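Local coordinates for protein nitroalkane oxidase (PDB 3MKH) that oxidises primary and secondary nitroalkanes to aldehydes or ketones, using FAD and molecular oxygen and releasing nitrite and hydrogen peroxide, at residues 10-21 with 76-85; 106-117 with 251-259. All coordinates share one frame; numbering follows the deposited sequence.

Contact 1. Residues 10-21 with 76-85; sequences SQKGTYQAARSL and IESAILVEEC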
ATOM      1  N   SER A  10     -18.765 -22.493  26.308  1.00 32.38           N
ATOM      2  CA  SER A  10     -19.875 -21.719  25.757  1.00 35.90           C
ATOM      3  C   SER A  10     -19.518 -21.036  24.423  1.00 36.39           C
ATOM      4  O   SER A  10     -20.373 -20.851  23.547  1.00 36.96           O
ATOM      5  CB  SER A  10     -20.351 -20.692  26.779  1.00 42.03           C
ATOM      6  OG  SER A  10     -21.273 -19.801  26.190  1.00 51.57           O
ATOM      7  N   GLN A  11     -18.251 -20.668  24.267  1.00 34.55           N
ATOM      8  CA  GLN A  11     -17.798 -20.042  23.033  1.00 32.71           C
ATOM      9  C   GLN A  11     -17.565 -21.090  21.953  1.00 31.90           C
ATOM     10  O   GLN A  11     -17.845 -20.850  20.777  1.00 31.27           O
ATOM     11  CB  GLN A  11     -16.556 -19.189  23.287  1.00 31.23           C
ATOM     12  CG  GLN A  11     -16.860 -17.969  24.170  1.00 31.32           C
ATOM     13  CD  GLN A  11     -15.616 -17.303  24.716  1.00 29.38           C
ATOM     14  OE1 GLN A  11     -14.551 -17.920  24.801  1.00 29.96           O
ATOM     15  NE2 GLN A  11     -15.740 -16.031  25.085  1.00 28.68           N
ATOM     16  N   LYS A  12     -17.079 -22.258  22.350  1.00 27.72           N
ATOM     17  CA  LYS A  12     -16.983 -23.364  21.407  1.00 33.08           C
ATOM     18  C   LYS A  12     -18.370 -23.759  20.938  1.00 31.03           C
ATOM     19  O   LYS A  12     -18.574 -24.065  19.762  1.00 34.10           O
ATOM     20  CB  LYS A  12     -16.261 -24.562  22.033  1.00 33.51           C
ATOM     21  CG  LYS A  12     -14.760 -24.419  21.993  1.00 33.14           C
ATOM     22  CD  LYS A  12     -14.049 -25.500  22.789  1.00 42.63           C
ATOM     23  CE  LYS A  12     -12.571 -25.153  22.946  1.00 39.49           C
ATOM     24  NZ  LYS A  12     -11.844 -26.120  23.808  1.00 47.17           N
ATOM     25  N   GLY A  13     -19.327 -23.737  21.860  1.00 32.80           N
ATOM     26  CA  GLY A  13     -20.700 -24.070  21.537  1.00 29.55           C
ATOM     27  C   GLY A  13     -21.270 -23.111  20.507  1.00 34.07           C
ATOM     28  O   GLY A  13     -21.932 -23.517  19.542  1.00 29.35           O
ATOM     29  N   THR A  14     -20.997 -21.826  20.702  1.00 31.86           N
ATOM     30  CA  THR A  14     -21.443 -20.812  19.762  1.00 30.08           C
ATOM     31  C   THR A  14     -20.855 -21.056  18.374  1.00 25.58           C
ATOM     32  O   THR A  14     -21.573 -20.994  17.383  1.00 26.29           O
ATOM     33  CB  THR A  14     -21.088 -19.397  20.260  1.00 32.10           C
ATOM     34  OG1 THR A  14     -21.822 -19.126  21.460  1.00 33.45           O
ATOM     35  CG2 THR A  14     -21.439 -18.344  19.216  1.00 32.15           C
ATOM     36  N   TYR A  15     -19.559 -21.344  18.315  1.00 23.95           N
ATOM     37  CA  TYR A  15     -18.895 -21.645  17.045  1.00 26.95           C
ATOM     38  C   TYR A  15     -19.556 -22.829  16.340  1.00 26.75           C
ATOM     39  O   TYR A  15     -19.868 -22.758  15.155  1.00 25.12           O
ATOM     40  CB  TYR A  15     -17.408 -21.930  17.262  1.00 22.69           C
ATOM     41  CG  TYR A  15     -16.647 -22.301  15.997  1.00 24.30           C
ATOM     42  CD1 TYR A  15     -16.605 -21.437  14.906  1.00 28.62           C
ATOM     43  CD2 TYR A  15     -15.974 -23.512  15.894  1.00 25.51           C
ATOM     44  CE1 TYR A  15     -15.917 -21.769  13.751  1.00 28.02           C
ATOM     45  CE2 TYR A  15     -15.276 -23.859  14.732  1.00 27.90           C
ATOM     46  CZ  TYR A  15     -15.249 -22.983  13.669  1.00 28.04           C
ATOM     47  OH  TYR A  15     -14.551 -23.292  12.522  1.00 30.96           O
ATOM     48  N   GLN A  16     -19.775 -23.917  17.075  1.00 26.68           N
ATOM     49  CA  GLN A  16     -20.389 -25.105  16.487  1.00 28.50           C
ATOM     50  C   GLN A  16     -21.825 -24.852  16.021  1.00 25.91           C
ATOM     51  O   GLN A  16     -22.211 -25.280  14.923  1.00 26.10           O
ATOM     52  CB  GLN A  16     -20.319 -26.297  17.449  1.00 31.42           C
ATOM     53  CG  GLN A  16     -18.902 -26.793  17.696  1.00 31.66           C
ATOM     54  CD  GLN A  16     -18.187 -27.159  16.406  1.00 40.17           C
ATOM     55  OE1 GLN A  16     -18.813 -27.591  15.426  1.00 42.26           O
ATOM     56  NE2 GLN A  16     -16.868 -26.983  16.392  1.00 38.02           N
ATOM     57  N   ALA A  17     -22.607 -24.149  16.835  1.00 23.41           N
ATOM     58  CA  ALA A  17     -23.963 -23.772  16.430  1.00 28.37           C
ATOM     59  C   ALA A  17     -23.951 -22.867  15.190  1.00 28.31           C
ATOM     60  O   ALA A  17     -24.803 -22.997  14.308  1.00 24.46           O
ATOM     61  CB  ALA A  17     -24.701 -23.082  17.575  1.00 28.43           C
ATOM     62  N   ALA A  18     -22.992 -21.946  15.132  1.00 23.39           N
ATOM     63  CA  ALA A  18     -22.880 -21.047  13.978  1.00 25.54           C
ATOM     64  C   ALA A  18     -22.610 -21.837  12.692  1.00 21.87           C
ATOM     65  O   ALA A  18     -23.216 -21.578  11.650  1.00 25.13           O
ATOM     66  CB  ALA A  18     -21.784 -20.015  14.214  1.00 26.53           C
ATOM     67  N   ARG A  19     -21.700 -22.804  12.769  1.00 23.28           N
ATOM     68  CA  ARG A  19     -21.404 -23.653  11.613  1.00 26.64           C
ATOM     69  C   ARG A  19     -22.673 -24.353  11.124  1.00 27.22           C
ATOM     70  O   ARG A  19     -22.966 -24.394   9.917  1.00 23.78           O
ATOM     71  CB  ARG A  19     -20.340 -24.693  11.964  1.00 24.59           C
ATOM     72  CG  ARG A  19     -18.970 -24.116  12.296  1.00 26.04           C
ATOM     73  CD  ARG A  19     -18.009 -25.235  12.701  1.00 27.33           C
ATOM     74  NE  ARG A  19     -17.651 -26.063  11.557  1.00 35.03           N
ATOM     75  CZ  ARG A  19     -18.036 -27.320  11.390  1.00 41.65           C
ATOM     76  NH1 ARG A  19     -18.777 -27.921  12.317  1.00 51.74           N
ATOM     77  NH2 ARG A  19     -17.667 -27.982  10.300  1.00 37.32           N
ATOM     78  N   SER A  20     -23.436 -24.893  12.066  1.00 22.46           N
ATOM     79  CA  SER A  20     -24.666 -25.611  11.739  1.00 26.41           C
ATOM     80  C   SER A  20     -25.755 -24.688  11.161  1.00 27.69           C
ATOM     81  O   SER A  20     -26.417 -25.014  10.169  1.00 23.95           O
ATOM     82  CB  SER A  20     -25.179 -26.350  12.991  1.00 24.67           C
ATOM     83  OG  SER A  20     -26.335 -27.110  12.703  1.00 29.52           O
ATOM     84  N   LEU A  21     -25.941 -23.526  11.780  1.00 23.43           N
ATOM     85  CA  LEU A  21     -26.907 -22.557  11.274  1.00 25.35           C
ATOM     86  C   LEU A  21     -26.589 -22.111   9.846  1.00 25.78           C
ATOM     87  O   LEU A  21     -27.467 -22.078   8.958  1.00 26.21           O
ATOM     88  CB  LEU A  21     -26.920 -21.330  12.172  1.00 29.00           C
ATOM     89  CG  LEU A  21     -28.091 -20.425  11.792  1.00 37.99           C
ATOM     90  CD1 LEU A  21     -29.270 -20.744  12.703  1.00 36.56           C
ATOM     91  CD2 LEU A  21     -27.715 -18.961  11.869  1.00 38.17           C
ATOM     92  N   ILE A  76     -18.223 -10.876  21.846  1.00 26.19           N
ATOM     93  CA  ILE A  76     -17.297 -11.895  21.349  1.00 25.48           C
ATOM     94  C   ILE A  76     -18.038 -13.052  20.665  1.00 24.35           C
ATOM     95  O   ILE A  76     -17.667 -13.496  19.577  1.00 23.53           O
ATOM     96  CB  ILE A  76     -16.429 -12.468  22.489  1.00 27.02           C
ATOM     97  CG1 ILE A  76     -15.312 -11.502  22.856  1.00 33.09           C
ATOM     98  CG2 ILE A  76     -15.791 -13.786  22.070  1.00 29.98           C
ATOM     99  CD1 ILE A  76     -13.997 -11.860  22.180  1.00 31.52           C
ATOM    100  N   GLU A  77     -19.083 -13.550  21.310  1.00 25.11           N
ATOM    101  CA  GLU A  77     -19.862 -14.657  20.756  1.00 25.74           C
ATOM    102  C   GLU A  77     -20.601 -14.238  19.491  1.00 24.48           C
ATOM    103  O   GLU A  77     -20.750 -15.025  18.551  1.00 24.30           O
ATOM    104  CB  GLU A  77     -20.845 -15.210  21.806  1.00 28.00           C
ATOM    105  CG  GLU A  77     -20.211 -16.233  22.731  1.00 31.66           C
ATOM    106  CD  GLU A  77     -20.865 -16.312  24.110  1.00 45.04           C
ATOM    107  OE1 GLU A  77     -21.732 -15.462  24.448  1.00 47.59           O
ATOM    108  OE2 GLU A  77     -20.491 -17.233  24.867  1.00 46.18           O
ATOM    109  N   SER A  78     -21.076 -13.002  19.474  1.00 25.12           N
ATOM    110  CA  SER A  78     -21.659 -12.442  18.269  1.00 23.96           C
ATOM    111  C   SER A  78     -20.640 -12.393  17.135  1.00 23.01           C
ATOM    112  O   SER A  78     -20.967 -12.688  15.992  1.00 24.35           O
ATOM    113  CB  SER A  78     -22.203 -11.042  18.551  1.00 25.39           C
ATOM    114  OG  SER A  78     -23.378 -11.154  19.326  1.00 30.24           O
ATOM    115  N   ALA A  79     -19.405 -12.022  17.455  1.00 21.39           N
ATOM    116  CA  ALA A  79     -18.360 -11.935  16.439  1.00 24.21           C
ATOM    117  C   ALA A  79     -18.064 -13.313  15.866  1.00 22.82           C
ATOM    118  O   ALA A  79     -17.785 -13.455  14.673  1.00 20.98           O
ATOM    119  CB  ALA A  79     -17.095 -11.307  17.011  1.00 20.53           C
ATOM    120  N   ILE A  80     -18.134 -14.332  16.719  1.00 19.68           N
ATOM    121  CA  ILE A  80     -17.919 -15.704  16.276  1.00 21.54           C
ATOM    122  C   ILE A  80     -19.020 -16.123  15.305  1.00 20.69           C
ATOM    123  O   ILE A  80     -18.748 -16.638  14.220  1.00 19.50           O
ATOM    124  CB  ILE A  80     -17.818 -16.679  17.476  1.00 23.45           C
ATOM    125  CG1 ILE A  80     -16.495 -16.436  18.216  1.00 24.13           C
ATOM    126  CG2 ILE A  80     -17.960 -18.124  17.000  1.00 20.62           C
ATOM    127  CD1 ILE A  80     -16.407 -17.061  19.622  1.00 28.09           C
ATOM    128  N   LEU A  81     -20.264 -15.866  15.674  1.00 23.25           N
ATOM    129  CA  LEU A  81     -21.380 -16.210  14.804  1.00 22.54           C
ATOM    130  C   LEU A  81     -21.274 -15.479  13.461  1.00 22.17           C
ATOM    131  O   LEU A  81     -21.418 -16.079  12.387  1.00 24.45           O
ATOM    132  CB  LEU A  81     -22.708 -15.866  15.488  1.00 22.59           C
ATOM    133  CG  LEU A  81     -23.954 -15.935  14.598  1.00 22.37           C
ATOM    134  CD1 LEU A  81     -24.224 -17.365  14.173  1.00 26.86           C
ATOM    135  CD2 LEU A  81     -25.167 -15.371  15.333  1.00 30.53           C
ATOM    136  N   VAL A  82     -21.044 -14.174  13.525  1.00 21.54           N
ATOM    137  CA  VAL A  82     -21.000 -13.352  12.314  1.00 22.64           C
ATOM    138  C   VAL A  82     -19.874 -13.770  11.351  1.00 21.36           C
ATOM    139  O   VAL A  82     -20.076 -13.814  10.130  1.00 21.04           O
ATOM    140  CB  VAL A  82     -20.893 -11.848  12.659  1.00 21.30           C
ATOM    141  CG1 VAL A  82     -20.611 -11.038  11.420  1.00 21.00           C
ATOM    142  CG2 VAL A  82     -22.187 -11.368  13.317  1.00 20.49           C
ATOM    143  N   GLU A  83     -18.698 -14.081  11.896  1.00 21.67           N
ATOM    144  CA  GLU A  83     -17.576 -14.515  11.067  1.00 22.88           C
ATOM    145  C   GLU A  83     -17.950 -15.786  10.301  1.00 23.56           C
ATOM    146  O   GLU A  83     -17.753 -15.881   9.083  1.00 21.27           O
ATOM    147  CB  GLU A  83     -16.288 -14.750  11.906  1.00 20.16           C
ATOM    148  CG  GLU A  83     -15.148 -15.393  11.080  1.00 21.50           C
ATOM    149  CD  GLU A  83     -13.960 -15.906  11.916  1.00 24.29           C
ATOM    150  OE1 GLU A  83     -13.845 -15.531  13.101  1.00 23.69           O
ATOM    151  OE2 GLU A  83     -13.142 -16.696  11.376  1.00 24.42           O
ATOM    152  N   GLU A  84     -18.487 -16.767  11.019  1.00 20.59           N
ATOM    153  CA  GLU A  84     -18.875 -18.006  10.384  1.00 22.04           C
ATOM    154  C   GLU A  84     -19.943 -17.767   9.298  1.00 23.55           C
ATOM    155  O   GLU A  84     -19.827 -18.278   8.183  1.00 22.27           O
ATOM    156  CB  GLU A  84     -19.369 -19.016  11.436  1.00 21.69           C
ATOM    157  CG  GLU A  84     -19.880 -20.338  10.832  1.00 24.01           C
ATOM    158  CD  GLU A  84     -18.812 -21.088  10.025  1.00 23.31           C
ATOM    159  OE1 GLU A  84     -17.594 -20.886  10.254  1.00 23.96           O
ATOM    160  OE2 GLU A  84     -19.201 -21.891   9.162  1.00 26.56           O
ATOM    161  N   CYS A  85     -20.981 -16.996   9.620  1.00 20.95           N
ATOM    162  CA  CYS A  85     -22.055 -16.766   8.650  1.00 24.80           C
ATOM    163  C   CYS A  85     -21.555 -16.071   7.393  1.00 23.44           C
ATOM    164  O   CYS A  85     -21.909 -16.470   6.277  1.00 24.49           O
ATOM    165  CB  CYS A  85     -23.215 -15.981   9.266  1.00 21.48           C
ATOM    166  SG  CYS A  85     -24.106 -16.925  10.491  1.00 24.85           S
TER
HETATM  167  O   HOH W   1     -15.949 -23.101  10.307  1.00 26.23           O
HETATM  168  O   HOH W   2     -20.895 -23.873   8.241  1.00 25.69           O
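Glu77 reaches along Thr14 and Gln11 to Ser10, whose OG donates to Glu77 OE2 over 3.0 Å, on the syn side of the carboxylate but 32° out of its plane. Glu77 CG passes 3.5 Å from Thr14 OG1. Thr14 turns its methyl CG2 against the backbone of helix 75-88, 3.5 Å from Glu77 O. Ile80 CG2, anti to its backbone N, presses on Tyr15 CA at 3.6 Å and lies at the edge of the tyrosine ring. Ala18 CB meets Leu81 CD1 at 3.6 Å where the backbones come nearest, Ala18 CA to Leu81 CA 5.1 Å. Glu84 CG, anti to the backbone N (chi1 177°), comes 3.6 Å from Arg19 N; a bend at chi2 then lays the carboxylate over the Arg19 backbone and CG, with OE1 on the Tyr15 side. One water joins Tyr15 OH to Glu84 OE1; a second donates to both Glu84 OE2 and Arg19 O. Arg286 adds a salt bridge to Glu84 OE1. The two helices, 28° from parallel, belong to the N-terminal helical domain of the acyl-CoA dehydrogenase fold. Helix 75-88 rests on helices 262-298 and 90-109, while Tyr426 of the second subunit stacks on Tyr15.

Contact 2. Residues 106-117 with 251-259; sequences INLAAGPQHAEF and PTKNVLCPA
Leu256, with CG turned away from its backbone N (chi1 177°) and chi2 of 70°, sends CD1 over one face of the His114 ring in a CH-pi contact, 4.0 Å from the centroid. His114 swings its ring to meet it through chi1 of -62°, and Gln113 CG covers the opposite face. Val255 O lies at the ring edge, 3.1 Å from His114 CE1. A water lies 3.1 Å from His114 NE2 and donates to Ala109 O and Leu256 O. The other leucine methyl, Leu256 CD2, meets Ile106 CG1 at 4.1 Å, and Leu256 CD1 also packs on Ala110 CA at 3.7 Å. Lys253, extended beyond CG, crosses Glu116 at about a right angle; Lys253 NZ makes a salt bridge to Glu116 OE2 at 3.0 Å, on the syn side, with a weak bond to OE1. Phe117 points its ring edge at the amide of Asn254. The contact joins the last part of helix 90-109 and the loop that follows to the edge of the beta domain: Leu256 and Cys257 form a classic beta bulge opposite Ile208 of strand 206-212, and Val265 of helix 262-298 touches both Ala109 and Cys257.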
ATOM      1  N   ILE A 106     -33.259  -0.084  20.917  1.00 22.73           N
ATOM      2  CA  ILE A 106     -34.199  -0.501  21.943  1.00 25.32           C
ATOM      3  C   ILE A 106     -33.494  -1.209  23.117  1.00 28.07           C
ATOM      4  O   ILE A 106     -33.828  -0.957  24.275  1.00 25.42           O
ATOM      5  CB  ILE A 106     -35.334  -1.348  21.350  1.00 29.55           C
ATOM      6  CG1 ILE A 106     -36.101  -0.503  20.324  1.00 31.33           C
ATOM      7  CG2 ILE A 106     -36.298  -1.788  22.439  1.00 29.60           C
ATOM      8  CD1 ILE A 106     -37.087  -1.274  19.508  1.00 29.90           C
ATOM      9  N   ASN A 107     -32.514  -2.065  22.823  1.00 24.55           N
ATOM     10  CA  ASN A 107     -31.662  -2.633  23.869  1.00 23.20           C
ATOM     11  C   ASN A 107     -30.993  -1.517  24.658  1.00 28.62           C
ATOM     12  O   ASN A 107     -30.833  -1.614  25.880  1.00 29.71           O
ATOM     13  CB  ASN A 107     -30.558  -3.514  23.276  1.00 23.41           C
ATOM     14  CG  ASN A 107     -31.064  -4.856  22.802  1.00 26.47           C
ATOM     15  OD1 ASN A 107     -30.492  -5.460  21.895  1.00 28.58           O
ATOM     16  ND2 ASN A 107     -32.135  -5.331  23.407  1.00 20.11           N
ATOM     17  N   LEU A 108     -30.588  -0.456  23.958  1.00 24.51           N
ATOM     18  CA  LEU A 108     -29.837   0.631  24.598  1.00 27.67           C
ATOM     19  C   LEU A 108     -30.704   1.608  25.409  1.00 30.19           C
ATOM     20  O   LEU A 108     -30.240   2.148  26.407  1.00 30.27           O
ATOM     21  CB  LEU A 108     -28.992   1.408  23.580  1.00 24.42           C
ATOM     22  CG  LEU A 108     -27.876   0.638  22.854  1.00 25.70           C
ATOM     23  CD1 LEU A 108     -27.277   1.487  21.749  1.00 24.04           C
ATOM     24  CD2 LEU A 108     -26.794   0.181  23.824  1.00 34.69           C
ATOM     25  N   ALA A 109     -31.953   1.823  25.005  1.00 25.08           N
ATOM     26  CA  ALA A 109     -32.692   2.977  25.535  1.00 31.59           C
ATOM     27  C   ALA A 109     -34.156   2.734  25.896  1.00 29.78           C
ATOM     28  O   ALA A 109     -34.851   3.657  26.305  1.00 32.80           O
ATOM     29  CB  ALA A 109     -32.588   4.157  24.560  1.00 30.35           C
ATOM     30  N   ALA A 110     -34.629   1.510  25.729  1.00 26.73           N
ATOM     31  CA  ALA A 110     -36.036   1.226  25.954  1.00 27.16           C
ATOM     32  C   ALA A 110     -36.472   1.728  27.330  1.00 33.89           C
ATOM     33  O   ALA A 110     -35.704   1.666  28.289  1.00 28.35           O
ATOM     34  CB  ALA A 110     -36.298  -0.262  25.840  1.00 30.44           C
ATOM     35  N   GLY A 111     -37.700   2.235  27.409  1.00 33.83           N
ATOM     36  CA  GLY A 111     -38.344   2.470  28.692  1.00 34.27           C
ATOM     37  C   GLY A 111     -39.396   1.401  28.916  1.00 37.26           C
ATOM     38  O   GLY A 111     -39.584   0.526  28.055  1.00 35.92           O
ATOM     39  N   PRO A 112     -40.101   1.458  30.061  1.00 35.53           N
ATOM     40  CA  PRO A 112     -41.098   0.421  30.359  1.00 34.99           C
ATOM     41  C   PRO A 112     -42.202   0.351  29.303  1.00 33.11           C
ATOM     42  O   PRO A 112     -42.757  -0.720  29.054  1.00 38.61           O
ATOM     43  CB  PRO A 112     -41.676   0.858  31.720  1.00 36.98           C
ATOM     44  CG  PRO A 112     -41.226   2.280  31.921  1.00 36.14           C
ATOM     45  CD  PRO A 112     -39.952   2.432  31.159  1.00 36.94           C
ATOM     46  N   GLN A 113     -42.499   1.481  28.674  1.00 33.14           N
ATOM     47  CA  GLN A 113     -43.564   1.553  27.675  1.00 36.34           C
ATOM     48  C   GLN A 113     -43.215   0.837  26.372  1.00 34.96           C
ATOM     49  O   GLN A 113     -44.067   0.677  25.497  1.00 36.46           O
ATOM     50  CB  GLN A 113     -43.925   3.012  27.372  1.00 33.01           C
ATOM     51  CG  GLN A 113     -42.819   3.833  26.700  1.00 35.80           C
ATOM     52  CD  GLN A 113     -41.787   4.374  27.679  1.00 36.61           C
ATOM     53  OE1 GLN A 113     -41.409   3.702  28.643  1.00 36.23           O
ATOM     54  NE2 GLN A 113     -41.314   5.594  27.427  1.00 34.94           N
ATOM     55  N   HIS A 114     -41.965   0.411  26.249  1.00 32.36           N
ATOM     56  CA  HIS A 114     -41.479  -0.144  24.990  1.00 32.94           C
ATOM     57  C   HIS A 114     -41.510  -1.666  24.928  1.00 36.20           C
ATOM     58  O   HIS A 114     -41.181  -2.254  23.901  1.00 32.74           O
ATOM     59  CB  HIS A 114     -40.077   0.380  24.703  1.00 26.49           C
ATOM     60  CG  HIS A 114     -40.029   1.865  24.534  1.00 27.94           C
ATOM     61  ND1 HIS A 114     -40.823   2.534  23.626  1.00 31.45           N
ATOM     62  CD2 HIS A 114     -39.291   2.814  25.158  1.00 30.35           C
ATOM     63  CE1 HIS A 114     -40.572   3.828  23.694  1.00 26.76           C
ATOM     64  NE2 HIS A 114     -39.648   4.025  24.619  1.00 29.71           N
ATOM     65  N   ALA A 115     -41.919  -2.306  26.020  1.00 32.21           N
ATOM     66  CA  ALA A 115     -41.876  -3.762  26.082  1.00 32.15           C
ATOM     67  C   ALA A 115     -42.828  -4.355  25.059  1.00 36.54           C
ATOM     68  O   ALA A 115     -42.534  -5.395  24.460  1.00 33.61           O
ATOM     69  CB  ALA A 115     -42.214  -4.257  27.487  1.00 39.12           C
ATOM     70  N   GLU A 116     -43.968  -3.697  24.852  1.00 28.84           N
ATOM     71  CA  GLU A 116     -44.945  -4.195  23.888  1.00 33.86           C
ATOM     72  C   GLU A 116     -44.384  -4.251  22.462  1.00 33.21           C
ATOM     73  O   GLU A 116     -44.844  -5.056  21.647  1.00 32.63           O
ATOM     74  CB  GLU A 116     -46.231  -3.361  23.904  1.00 37.32           C
ATOM     75  CG  GLU A 116     -46.031  -1.874  23.638  1.00 39.74           C
ATOM     76  CD  GLU A 116     -47.347  -1.142  23.381  1.00 45.66           C
ATOM     77  OE1 GLU A 116     -48.120  -1.599  22.515  1.00 53.88           O
ATOM     78  OE2 GLU A 116     -47.604  -0.111  24.038  1.00 52.41           O
ATOM     79  N   PHE A 117     -43.411  -3.393  22.161  1.00 30.50           N
ATOM     80  CA  PHE A 117     -42.876  -3.327  20.798  1.00 33.38           C
ATOM     81  C   PHE A 117     -41.951  -4.498  20.519  1.00 30.55           C
ATOM     82  O   PHE A 117     -41.831  -4.944  19.379  1.00 27.68           O
ATOM     83  CB  PHE A 117     -42.113  -2.025  20.556  1.00 29.21           C
ATOM     84  CG  PHE A 117     -42.976  -0.804  20.560  1.00 30.88           C
ATOM     85  CD1 PHE A 117     -43.178  -0.087  21.731  1.00 31.69           C
ATOM     86  CD2 PHE A 117     -43.585  -0.365  19.390  1.00 32.08           C
ATOM     87  CE1 PHE A 117     -43.977   1.049  21.746  1.00 31.46           C
ATOM     88  CE2 PHE A 117     -44.381   0.776  19.393  1.00 33.48           C
ATOM     89  CZ  PHE A 117     -44.575   1.484  20.584  1.00 34.34           C
ATOM     90  N   PRO A 251     -48.343   7.795  18.490  1.00 25.77           N
ATOM     91  CA  PRO A 251     -48.550   8.284  19.855  1.00 31.04           C
ATOM     92  C   PRO A 251     -47.209   8.499  20.548  1.00 34.36           C
ATOM     93  O   PRO A 251     -46.152   8.067  20.055  1.00 27.41           O
ATOM     94  CB  PRO A 251     -49.367   7.164  20.509  1.00 29.50           C
ATOM     95  CG  PRO A 251     -48.997   5.923  19.733  1.00 27.14           C
ATOM     96  CD  PRO A 251     -48.766   6.391  18.315  1.00 25.73           C
ATOM     97  N   THR A 252     -47.239   9.170  21.688  1.00 28.73           N
ATOM     98  CA  THR A 252     -46.004   9.570  22.339  1.00 26.95           C
ATOM     99  C   THR A 252     -45.241   8.382  22.922  1.00 27.66           C
ATOM    100  O   THR A 252     -44.030   8.454  23.107  1.00 27.78           O
ATOM    101  CB  THR A 252     -46.260  10.636  23.422  1.00 36.77           C
ATOM    102  OG1 THR A 252     -47.206  10.126  24.366  1.00 35.15           O
ATOM    103  CG2 THR A 252     -46.807  11.913  22.789  1.00 35.23           C
ATOM    104  N   LYS A 253     -45.931   7.283  23.199  1.00 28.70           N
ATOM    105  CA  LYS A 253     -45.226   6.082  23.651  1.00 31.45           C
ATOM    106  C   LYS A 253     -44.194   5.614  22.616  1.00 31.70           C
ATOM    107  O   LYS A 253     -43.222   4.947  22.970  1.00 27.23           O
ATOM    108  CB  LYS A 253     -46.193   4.941  23.985  1.00 29.32           C
ATOM    109  CG  LYS A 253     -46.984   4.401  22.814  1.00 30.08           C
ATOM    110  CD  LYS A 253     -47.854   3.231  23.240  1.00 34.80           C
ATOM    111  CE  LYS A 253     -48.654   2.685  22.080  1.00 35.90           C
ATOM    112  NZ  LYS A 253     -49.561   1.589  22.481  1.00 39.86           N
ATOM    113  N   ASN A 254     -44.408   5.969  21.345  1.00 29.41           N
ATOM    114  CA  ASN A 254     -43.508   5.537  20.265  1.00 27.20           C
ATOM    115  C   ASN A 254     -42.141   6.212  20.302  1.00 28.78           C
ATOM    116  O   ASN A 254     -41.197   5.760  19.639  1.00 25.27           O
ATOM    117  CB  ASN A 254     -44.137   5.763  18.880  1.00 27.00           C
ATOM    118  CG  ASN A 254     -45.054   4.629  18.447  1.00 26.19           C
ATOM    119  OD1 ASN A 254     -44.941   4.111  17.325  1.00 31.53           O
ATOM    120  ND2 ASN A 254     -45.979   4.258  19.303  1.00 24.36           N
ATOM    121  N   VAL A 255     -42.030   7.321  21.031  1.00 25.06           N
ATOM    122  CA  VAL A 255     -40.746   8.006  21.123  1.00 24.32           C
ATOM    123  C   VAL A 255     -39.769   7.182  21.964  1.00 29.01           C
ATOM    124  O   VAL A 255     -40.046   6.879  23.130  1.00 24.59           O
ATOM    125  CB  VAL A 255     -40.876   9.410  21.722  1.00 29.64           C
ATOM    126  CG1 VAL A 255     -39.499  10.029  21.892  1.00 26.77           C
ATOM    127  CG2 VAL A 255     -41.767  10.292  20.846  1.00 27.38           C
ATOM    128  N   LEU A 256     -38.642   6.801  21.363  1.00 28.00           N
ATOM    129  CA  LEU A 256     -37.621   6.026  22.061  1.00 28.14           C
ATOM    130  C   LEU A 256     -36.565   6.941  22.652  1.00 28.04           C
ATOM    131  O   LEU A 256     -36.203   6.806  23.820  1.00 29.65           O
ATOM    132  CB  LEU A 256     -36.958   5.000  21.128  1.00 24.88           C
ATOM    133  CG  LEU A 256     -35.808   4.186  21.745  1.00 27.36           C
ATOM    134  CD1 LEU A 256     -36.325   3.208  22.795  1.00 26.21           C
ATOM    135  CD2 LEU A 256     -35.006   3.414  20.656  1.00 24.07           C
ATOM    136  N   CYS A 257     -36.056   7.859  21.839  1.00 25.19           N
ATOM    137  CA  CYS A 257     -35.138   8.884  22.323  1.00 27.50           C
ATOM    138  C   CYS A 257     -35.695  10.246  22.010  1.00 28.53           C
ATOM    139  O   CYS A 257     -35.855  10.595  20.840  1.00 26.58           O
ATOM    140  CB  CYS A 257     -33.757   8.757  21.678  1.00 26.56           C
ATOM    141  SG  CYS A 257     -33.054   7.105  21.854  1.00 28.00           S
ATOM    142  N   PRO A 258     -35.993  11.024  23.061  1.00 28.59           N
ATOM    143  CA  PRO A 258     -36.498  12.387  22.904  1.00 30.04           C
ATOM    144  C   PRO A 258     -35.432  13.264  22.270  1.00 29.31           C
ATOM    145  O   PRO A 258     -34.240  12.929  22.302  1.00 27.95           O
ATOM    146  CB  PRO A 258     -36.750  12.845  24.354  1.00 34.92           C
ATOM    147  CG  PRO A 258     -36.806  11.575  25.172  1.00 37.41           C
ATOM    148  CD  PRO A 258     -35.865  10.635  24.481  1.00 30.58           C
ATOM    149  N   ALA A 259     -35.854  14.399  21.729  1.00 29.25           N
ATOM    150  CA  ALA A 259     -34.929  15.285  21.039  1.00 25.92           C
ATOM    151  C   ALA A 259     -33.685  15.575  21.869  1.00 31.39           C
ATOM    152  O   ALA A 259     -33.771  15.963  23.040  1.00 33.38           O
ATOM    153  CB  ALA A 259     -35.635  16.578  20.631  1.00 32.65           C
TER
HETATM  154  O   HOH W   3     -37.133   5.326  25.983  1.00 32.58           O
HETATM  155  O   HOH W   4     -41.986   7.370  24.853  1.00 35.75           O

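In the fold
Contact 1 lies inside the N-terminal helical domain and contact 2 at the seam between that domain and the beta domain. Their centres are 30 Å apart and their nearest atoms about 9 Å, without touching. Helix 75-88 of contact 1 leads into helix 90-109, whose last part enters contact 2, and Cys85 packs on Ala93 and Phe97 of that second helix. Helix 262-298 reaches both, bearing Arg286 near contact 1 and Val265 near contact 2. Contact 1 is remote from the annotated sites and adjoins a second subunit of the homotetramer. Contact 2 is nearer the cofactor: the Leu256 side chain is about 8 Å from that of FAD-binding Leu132 and about 14 Å from FAD.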